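Local coordinates for protein dihydrodipicolinate synthase (Agrobacterium tumefaciens, PDB 3B4U) that probably catalyses the aldol-type condensation of pyruvate with aspartate semialdehyde in lysine biosynthesis, as dihydrodipicolinate synthases do, within a TIM-barrel fold, at residues R134-N140 with I164-D170; V151-G155 with R180-H185. One frame throughout, in Å; residues are numbered along the deposited sequence. Where two conformers were deposited one is given.

Contact 1: residues R134-N140 with I164-D170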
loop_
_atom_site.group_PDB
_atom_site.type_symbol
_atom_site.label_atom_id
_atom_site.label_comp_id
_atom_site.label_asym_id
_atom_site.label_seq_id
_atom_site.Cartn_x
_atom_site.Cartn_y
_atom_site.Cartn_z
ATOM N N ARG B 134 19.120 11.059 6.389
ATOM C CA ARG B 134 19.369 12.377 5.799
ATOM C C ARG B 134 18.447 12.482 4.587
ATOM O O ARG B 134 18.052 11.463 4.030
ATOM C CB ARG B 134 20.828 12.537 5.328
ATOM C CG ARG B 134 21.250 11.472 4.332
ATOM C CD ARG B 134 22.668 11.664 3.792
ATOM N NE ARG B 134 23.018 10.622 2.835
ATOM C CZ ARG B 134 22.670 10.603 1.547
ATOM N NH1 ARG B 134 21.976 11.599 1.004
ATOM N NH2 ARG B 134 22.945 9.535 0.834
ATOM N N ASP B 135 18.153 13.707 4.166
ATOM C CA ASP B 135 17.737 13.958 2.774
ATOM C C ASP B 135 16.455 13.267 2.392
ATOM O O ASP B 135 16.295 12.816 1.264
ATOM C CB ASP B 135 18.907 13.668 1.827
ATOM C CG ASP B 135 20.115 14.546 2.138
ATOM O OD1 ASP B 135 19.891 15.708 2.528
ATOM O OD2 ASP B 135 21.257 14.087 1.983
ATOM N N ILE B 136 15.513 13.237 3.322
ATOM C CA ILE B 136 14.192 12.672 3.079
ATOM C C ILE B 136 13.250 13.762 2.576
ATOM O O ILE B 136 13.080 14.801 3.239
ATOM C CB ILE B 136 13.593 12.084 4.361
ATOM C CG1 ILE B 136 14.544 11.106 5.059
ATOM C CG2 ILE B 136 12.260 11.431 4.071
ATOM C CD1 ILE B 136 14.912 9.973 4.301
ATOM N N LEU B 137 12.661 13.493 1.417
ATOM C CA LEU B 137 11.606 14.318 0.847
ATOM C C LEU B 137 10.296 13.615 1.119
ATOM O O LEU B 137 10.066 12.499 0.635
ATOM C CB LEU B 137 11.790 14.441 -0.668
ATOM C CG LEU B 137 13.162 14.957 -1.098
ATOM C CD1 LEU B 137 13.320 14.806 -2.621
ATOM C CD2 LEU B 137 13.388 16.391 -0.650
ATOM N N VAL B 138 9.400 14.189 1.922
ATOM C CA VAL B 138 8.140 13.521 2.213
ATOM C C VAL B 138 7.158 13.776 1.076
ATOM O O VAL B 138 7.073 14.867 0.521
ATOM C CB VAL B 138 7.599 13.920 3.609
ATOM C CG1 VAL B 138 8.564 13.422 4.678
ATOM C CG2 VAL B 138 7.314 15.392 3.732
ATOM N N TYR B 139 6.405 12.735 0.740
ATOM C CA TYR B 139 5.629 12.720 -0.521
ATOM C C TYR B 139 4.146 12.909 -0.242
ATOM O O TYR B 139 3.496 12.040 0.333
ATOM C CB TYR B 139 5.897 11.386 -1.229
ATOM C CG TYR B 139 5.463 11.254 -2.660
ATOM C CD1 TYR B 139 5.052 12.322 -3.456
ATOM C CD2 TYR B 139 5.504 9.994 -3.253
ATOM C CE1 TYR B 139 4.712 12.123 -4.805
ATOM C CE2 TYR B 139 5.211 9.800 -4.588
ATOM C CZ TYR B 139 4.824 10.873 -5.351
ATOM O OH TYR B 139 4.481 10.647 -6.665
ATOM N N ASN B 140 3.638 14.068 -0.642
ATOM C CA ASN B 140 2.245 14.428 -0.467
ATOM C C ASN B 140 1.489 14.231 -1.775
ATOM O O ASN B 140 1.487 15.098 -2.651
ATOM C CB ASN B 140 2.136 15.894 -0.018
ATOM C CG ASN B 140 0.722 16.280 0.325
ATOM O OD1 ASN B 140 0.048 15.559 1.029
ATOM N ND2 ASN B 140 0.274 17.449 -0.142
ATOM N N ILE B 164 17.146 15.768 8.298
ATOM C CA ILE B 164 16.578 14.481 7.924
ATOM C C ILE B 164 15.401 14.761 6.990
ATOM O O ILE B 164 15.381 14.288 5.859
ATOM C CB ILE B 164 16.191 13.636 9.140
ATOM C CG1 ILE B 164 17.441 13.283 9.992
ATOM C CG2 ILE B 164 15.474 12.372 8.659
ATOM C CD1 ILE B 164 17.057 12.768 11.351
ATOM N N VAL B 165 14.434 15.528 7.437
ATOM C CA VAL B 165 13.343 15.961 6.555
ATOM C C VAL B 165 13.802 17.246 5.868
ATOM O O VAL B 165 13.911 18.305 6.514
ATOM C CB VAL B 165 12.039 16.150 7.307
ATOM C CG1 VAL B 165 10.966 16.757 6.376
ATOM C CG2 VAL B 165 11.583 14.797 7.854
ATOM N N THR B 166 14.154 17.129 4.590
ATOM C CA THR B 166 14.768 18.194 3.851
ATOM C C THR B 166 13.871 18.794 2.773
ATOM O O THR B 166 14.251 19.773 2.141
ATOM C CB THR B 166 16.110 17.782 3.243
ATOM O OG1 THR B 166 15.873 16.741 2.291
ATOM C CG2 THR B 166 17.099 17.301 4.315
ATOM N N GLY B 167 12.687 18.230 2.569
ATOM C CA GLY B 167 11.820 18.750 1.543
ATOM C C GLY B 167 10.511 18.008 1.516
ATOM O O GLY B 167 10.264 17.072 2.281
ATOM N N VAL B 168 9.659 18.506 0.618
ATOM C CA VAL B 168 8.324 17.995 0.411
ATOM C C VAL B 168 8.090 17.913 -1.087
ATOM O O VAL B 168 8.288 18.911 -1.778
ATOM C CB VAL B 168 7.250 18.917 1.019
ATOM C CG1 VAL B 168 5.832 18.312 0.811
ATOM C CG2 VAL B 168 7.478 19.150 2.508
ATOM N N LYS B 169 7.618 16.766 -1.577
ATOM C CA LYS B 169 7.079 16.708 -2.931
ATOM C C LYS B 169 5.582 16.861 -2.805
ATOM O O LYS B 169 4.876 15.955 -2.354
ATOM C CB LYS B 169 7.447 15.388 -3.617
ATOM C CG LYS B 169 6.831 15.246 -5.002
ATOM C CD LYS B 169 7.282 16.312 -5.987
ATOM C CE LYS B 169 6.616 16.181 -7.330
ATOM N NZ LYS B 169 7.153 17.238 -8.265
ATOM N N ASP B 170 5.093 18.055 -3.164
ATOM C CA ASP B 170 3.707 18.369 -3.026
ATOM C C ASP B 170 3.023 18.167 -4.352
ATOM O O ASP B 170 3.094 19.020 -5.237
ATOM C CB ASP B 170 3.523 19.816 -2.546
ATOM C CG ASP B 170 2.079 20.189 -2.395
ATOM O OD1 ASP B 170 1.218 19.294 -2.441
ATOM O OD2 ASP B 170 1.815 21.394 -2.227
#
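Two neighbouring parallel strands of the TIM barrel, 136-140 and 165-170, meet here; their axes approach to 4.4 Å at an angle of 23°. Five backbone hydrogen bonds join them: I136 N to I164 O (2.7 Å), T166 N to I136 O (2.9 Å), V138 N to G167 O (3.0 Å), K169 N to V138 O (2.9 Å) and N140 N to K169 O (2.8 Å). I136 pairs with V165 but L137 with G167, so the register slips by one residue, a beta bulge at T166. An ideal CB on G167 would lie 2.6 Å from L137 CD2, a clash the bare glycine avoids.

At the last bridged pair, N140 ND2 donates to D170 OD1 (3.1 Å), while N140 OD1 accepts from L149 N. D170 OD1 is also hydrogen-bonded to S172 OG, and OD2 to T178 OG1. At the opposite end, R134 NH1 forms a salt bridge with D135 OD2 (2.8 Å), and its NH2 serves the carbonyls of L95 and A99.

On the face bearing L137, Y139 CD1 packs against K169 CG at 3.8 Å. Y139 OH bonds T46, and K169 NZ reaches I210 O. This placement is consistent with the tyrosine and Schiff-base lysine of family active sites, and Y109 of the second subunit packs on Y139.

The other face carries V138 CG2 against V168 CG2 (4.0 Å). Helix 115-129 lies over I136, V138 and V165 through F122 and F126, helix 175-185 touches V168 and D170 through L181, and D135, L137 and Y139 make backbone hydrogen bonds to I102 and L104 of strand 101-104.

Contact 2: residues V151-G155 with R180-H185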
loop_
_atom_site.group_PDB
_atom_site.type_symbol
_atom_site.label_atom_id
_atom_site.label_comp_id
_atom_site.label_asym_id
_atom_site.label_seq_id
_atom_site.Cartn_x
_atom_site.Cartn_y
_atom_site.Cartn_z
ATOM N N VAL B 151 0.344 20.994 6.264
ATOM C CA VAL B 151 1.378 21.980 6.541
ATOM C C VAL B 151 1.864 21.861 7.978
ATOM O O VAL B 151 3.063 21.917 8.256
ATOM C CB VAL B 151 0.877 23.411 6.219
ATOM C CG1 VAL B 151 1.910 24.448 6.629
ATOM C CG2 VAL B 151 0.521 23.528 4.718
ATOM N N GLU B 152 0.932 21.642 8.897
ATOM C CA GLU B 152 1.250 21.512 10.307
ATOM C C GLU B 152 2.154 20.287 10.553
ATOM O O GLU B 152 3.133 20.357 11.300
ATOM C CB GLU B 152 -0.058 21.426 11.096
ATOM C CG GLU B 152 -0.860 22.734 11.105
ATOM C CD GLU B 152 -1.740 23.063 9.849
ATOM O OE1 GLU B 152 -1.952 22.303 8.852
ATOM O OE2 GLU B 152 -2.287 24.180 9.886
ATOM N N LEU B 153 1.824 19.160 9.923
ATOM C CA LEU B 153 2.652 17.962 10.044
ATOM C C LEU B 153 4.040 18.210 9.499
ATOM O O LEU B 153 5.023 17.826 10.113
ATOM C CB LEU B 153 1.982 16.791 9.322
ATOM C CG LEU B 153 2.838 15.518 9.350
ATOM C CD1 LEU B 153 3.100 14.986 10.768
ATOM C CD2 LEU B 153 2.175 14.448 8.497
ATOM N N VAL B 154 4.128 18.831 8.320
ATOM C CA VAL B 154 5.447 19.156 7.739
ATOM C C VAL B 154 6.250 19.989 8.747
ATOM O O VAL B 154 7.412 19.715 8.962
ATOM C CB VAL B 154 5.313 19.853 6.401
ATOM C CG1 VAL B 154 6.648 20.371 5.941
ATOM C CG2 VAL B 154 4.707 18.909 5.347
ATOM N N GLY B 155 5.606 20.956 9.409
ATOM C CA GLY B 155 6.301 21.779 10.413
ATOM C C GLY B 155 6.797 20.946 11.578
ATOM O O GLY B 155 7.894 21.162 12.048
ATOM N N ARG B 180 1.190 27.869 1.422
ATOM C CA ARG B 180 1.545 27.772 2.844
ATOM C C ARG B 180 2.826 26.992 3.055
ATOM O O ARG B 180 3.632 27.355 3.904
ATOM C CB ARG B 180 0.426 27.105 3.634
ATOM C CG ARG B 180 -0.795 27.967 3.736
ATOM C CD ARG B 180 -1.921 27.248 4.416
ATOM N NE ARG B 180 -1.615 27.062 5.826
ATOM C CZ ARG B 180 -1.674 25.912 6.487
ATOM N NH1 ARG B 180 -2.040 24.788 5.886
ATOM N NH2 ARG B 180 -1.364 25.890 7.779
ATOM N N LEU B 181 3.017 25.903 2.285
ATOM C CA LEU B 181 4.297 25.200 2.354
ATOM C C LEU B 181 5.427 26.149 2.034
ATOM O O LEU B 181 6.471 26.094 2.654
ATOM C CB LEU B 181 4.376 23.985 1.407
ATOM C CG LEU B 181 3.551 22.760 1.758
ATOM C CD1 LEU B 181 3.797 21.740 0.658
ATOM C CD2 LEU B 181 3.907 22.194 3.132
ATOM N N LEU B 182 5.258 27.002 1.032
ATOM C CA LEU B 182 6.313 27.924 0.676
ATOM C C LEU B 182 6.544 28.984 1.760
ATOM O O LEU B 182 7.693 29.263 2.112
ATOM C CB LEU B 182 6.037 28.545 -0.697
ATOM C CG LEU B 182 6.094 27.534 -1.858
ATOM C CD1 LEU B 182 5.428 28.114 -3.104
ATOM C CD2 LEU B 182 7.542 27.078 -2.142
ATOM N N LYS B 183 5.470 29.544 2.319
ATOM C CA LYS B 183 5.627 30.567 3.377
ATOM C C LYS B 183 6.210 30.049 4.675
ATOM O O LYS B 183 7.010 30.725 5.323
ATOM C CB LYS B 183 4.267 31.198 3.677
ATOM C CG LYS B 183 3.743 32.053 2.565
ATOM C CD LYS B 183 2.305 32.484 2.876
ATOM C CE LYS B 183 1.714 33.374 1.828
ATOM N NZ LYS B 183 0.317 33.774 2.206
ATOM N N GLU B 184 5.720 28.881 5.088
ATOM C CA GLU B 184 6.091 28.320 6.366
ATOM C C GLU B 184 7.335 27.477 6.275
ATOM O O GLU B 184 8.083 27.423 7.246
ATOM C CB GLU B 184 4.962 27.490 6.954
ATOM C CG GLU B 184 3.703 28.243 7.188
ATOM C CD GLU B 184 3.821 29.320 8.225
ATOM O OE1 GLU B 184 4.606 29.208 9.198
ATOM O OE2 GLU B 184 3.107 30.314 8.024
ATOM N N HIS B 185 7.545 26.781 5.134
ATOM C CA HIS B 185 8.558 25.752 5.023
ATOM C C HIS B 185 9.369 25.881 3.758
ATOM O O HIS B 185 10.021 24.939 3.355
ATOM C CB HIS B 185 7.915 24.363 5.127
ATOM C CG HIS B 185 7.079 24.226 6.347
ATOM N ND1 HIS B 185 7.589 24.469 7.604
ATOM C CD2 HIS B 185 5.769 23.922 6.513
ATOM C CE1 HIS B 185 6.620 24.325 8.493
ATOM N NE2 HIS B 185 5.509 23.978 7.861
HETATM O O HOH W 1 -2.535 21.659 5.544
HETATM O O HOH W 2 -3.988 22.725 7.504
#
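Helix segments 151-155 and 180-185 run roughly side by side, their axes 10.3 Å apart at closest approach, with 29° between N-to-C directions. The CA atoms come nearest at V151 and L181 (6.0 Å), widening to 7.1 Å at G155 and H185. V151 is a knob in the hole of R180, L181, E184 and H185; its CG2 lies 4.0 Å from L181 CD2 and over one face of the R180 guanidinium. V154 CG1 makes a CH-pi contact 4.1 Å from the H185 ring centroid. That ring passes G155 closely (CE1 to G155 CA, 3.2 Å), and H185 NE2 gives a weak hydrogen bond to V151 O (3.2 Å), while H185 ND1 is hydrogen-bonded to K158 NZ. On the solvent-facing side, E152 OE2 and R180 NH2 form a salt bridge (2.9 Å); water 1 accepts from V151 N (3.0 Å) and bonds weakly to E152 OE1 (3.4 Å) and R180 NH1 (3.2 Å). V154 and L181 rest on V168 of strand 165-170, whereas L153 turns to helix 115-129.

From the N terminus, the chain runs through 134-140, 151-155, 164-170 and 180-185, so the two contacts cross rather than nest. Contact 1 closes a beta-alpha-beta unit: the 23 residues between its segments include helix 151-160, which returns the chain to a parallel neighbouring strand. Contact 2 closes the next, overlapping alpha-beta-alpha unit, with strand 165-170 inside its 24-residue interval. Their centres lie 12 Å apart, and they touch directly: V168 CG2 is 3.7 Å from V154 CG1, and V168 CG1 is 4.0 Å from L181 CD1. V168 thus joins strand pairing to helix pairing in consecutive repeats of the barrel.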